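Local coordinates for protein transferrin (Manduca sexta, PDB 6WB6) that transports iron in the insect, binding a single ferric ion per molecule together with a carbonate anion, at residues Q556-C561 against G567-L572. Sequence-based numbering, arbitrary orientation.
Sequences QYELLC and GGRDVL
Leu559 and Asp570 pair through two backbone hydrogen bonds, Leu559 N to Asp570 O (2.7 Å) and Asp570 N to Leu559 O. Cys561 N adds a third to Gly568 O, fastening an antiparallel beta hairpin. Arg569 lies on the face it shares with Leu560. Its CB and CG pack beside Leu559 O, at 3.4 Å for CB, and also near Glu558 OE1; the chain then bends at chi2 (143°), and CD passes OE1 of Glu558. At the tip NH1 points its N-H almost straight at Glu558 OE1 (3.2 Å, 166°), forming a salt bridge in the guanidinium plane, while the carboxylate is turned 69° from that plane. The guanidinium is further gripped by Thr446 OG1, Tyr448 O and Lys443 O, which would fix its rotation. On the opposite face, that of Leu559 and Asp570, Leu559 lays CD1 against Val571 O (3.2 Å) and Leu572 O, and its CD2 meets Leu572 CD2 (4.0 Å), the two leucines crossing at about a right angle. Cys561 SG, disulfide-bonded to Cys578, rests by Asp570 CB (3.7 Å). The hairpin forms part of a mixed sheet of the second transferrin-like half, away from the iron site: strand 557-560 pairs antiparallel with strand 437-443, where Val439 and Val441 receive Leu559, and Tyr557 reaches helix 530-535.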
# COMPACT_ATOMS: atom_id res chain seq x y z
N GLN A 556 -0.92 -3.45 -36.88
CA GLN A 556 -1.98 -3.93 -37.77
C GLN A 556 -3.38 -3.87 -37.18
O GLN A 556 -4.35 -3.91 -37.94
CB GLN A 556 -1.70 -5.39 -38.20
CG GLN A 556 -0.31 -5.61 -38.75
CD GLN A 556 0.02 -7.08 -38.91
OE1 GLN A 556 -0.84 -7.88 -39.27
NE2 GLN A 556 1.26 -7.45 -38.62
N TYR A 557 -3.50 -3.75 -35.86
CA TYR A 557 -4.77 -3.87 -35.17
C TYR A 557 -5.07 -2.62 -34.36
O TYR A 557 -4.17 -1.89 -33.94
CB TYR A 557 -4.78 -5.08 -34.25
CG TYR A 557 -4.69 -6.34 -35.03
CD1 TYR A 557 -5.83 -6.93 -35.55
CD2 TYR A 557 -3.47 -6.94 -35.28
CE1 TYR A 557 -5.77 -8.10 -36.27
CE2 TYR A 557 -3.39 -8.12 -36.01
CZ TYR A 557 -4.55 -8.70 -36.51
OH TYR A 557 -4.50 -9.86 -37.24
N GLU A 558 -6.37 -2.39 -34.16
CA GLU A 558 -6.87 -1.23 -33.45
C GLU A 558 -7.98 -1.68 -32.52
O GLU A 558 -8.50 -2.79 -32.65
CB GLU A 558 -7.42 -0.17 -34.41
CG GLU A 558 -6.50 0.95 -34.77
CD GLU A 558 -7.06 1.71 -35.95
OE1 GLU A 558 -8.07 1.23 -36.51
OE2 GLU A 558 -6.49 2.75 -36.33
N LEU A 559 -8.38 -0.78 -31.63
CA LEU A 559 -9.56 -1.00 -30.81
C LEU A 559 -10.73 -0.22 -31.39
O LEU A 559 -10.57 0.91 -31.85
CB LEU A 559 -9.30 -0.57 -29.37
CG LEU A 559 -8.09 -1.30 -28.79
CD1 LEU A 559 -7.81 -0.84 -27.35
CD2 LEU A 559 -8.31 -2.83 -28.87
N LEU A 560 -11.89 -0.87 -31.42
CA LEU A 560 -13.15 -0.25 -31.79
C LEU A 560 -13.80 0.29 -30.53
O LEU A 560 -14.19 -0.50 -29.66
CB LEU A 560 -14.06 -1.27 -32.48
CG LEU A 560 -15.46 -0.84 -32.87
CD1 LEU A 560 -15.36 0.26 -33.89
CD2 LEU A 560 -16.26 -2.03 -33.40
N CYS A 561 -13.93 1.62 -30.43
CA CYS A 561 -14.38 2.30 -29.22
C CYS A 561 -15.90 2.27 -29.08
O CYS A 561 -16.59 3.28 -29.07
CB CYS A 561 -13.87 3.74 -29.22
SG CYS A 561 -12.17 3.89 -29.69
N GLY A 567 -18.18 6.58 -31.39
CA GLY A 567 -17.66 5.37 -32.02
C GLY A 567 -16.23 5.57 -32.50
O GLY A 567 -15.44 6.32 -31.91
N GLY A 568 -15.89 4.92 -33.61
CA GLY A 568 -14.54 5.03 -34.11
C GLY A 568 -13.56 4.10 -33.41
O GLY A 568 -13.92 3.11 -32.76
N ARG A 569 -12.28 4.44 -33.54
CA ARG A 569 -11.19 3.52 -33.26
C ARG A 569 -10.09 4.23 -32.49
O ARG A 569 -9.88 5.43 -32.67
CB ARG A 569 -10.57 2.98 -34.54
CG ARG A 569 -11.39 1.91 -35.22
CD ARG A 569 -11.32 2.05 -36.71
NE ARG A 569 -12.17 1.05 -37.33
CZ ARG A 569 -11.74 -0.09 -37.86
NH1 ARG A 569 -10.45 -0.38 -37.88
NH2 ARG A 569 -12.61 -0.93 -38.38
N ASP A 570 -9.37 3.48 -31.67
CA ASP A 570 -8.19 4.02 -31.00
C ASP A 570 -7.16 2.92 -30.84
O ASP A 570 -7.45 1.74 -31.05
CB ASP A 570 -8.56 4.63 -29.65
CG ASP A 570 -7.61 5.72 -29.24
OD1 ASP A 570 -6.41 5.63 -29.59
OD2 ASP A 570 -8.06 6.67 -28.57
N VAL A 571 -5.92 3.31 -30.48
CA VAL A 571 -4.82 2.33 -30.45
C VAL A 571 -5.04 1.25 -29.39
O VAL A 571 -5.82 1.41 -28.44
CB VAL A 571 -3.47 3.02 -30.20
CG1 VAL A 571 -3.08 3.86 -31.38
CG2 VAL A 571 -3.52 3.83 -28.91
N LEU A 572 -4.27 0.16 -29.53
CA LEU A 572 -4.38 -0.97 -28.61
C LEU A 572 -4.16 -0.55 -27.16
O LEU A 572 -4.76 -1.14 -26.25
CB LEU A 572 -3.37 -2.07 -28.98
CG LEU A 572 -3.40 -2.73 -30.37
CD1 LEU A 572 -2.51 -3.98 -30.39
CD2 LEU A 572 -4.81 -3.10 -30.81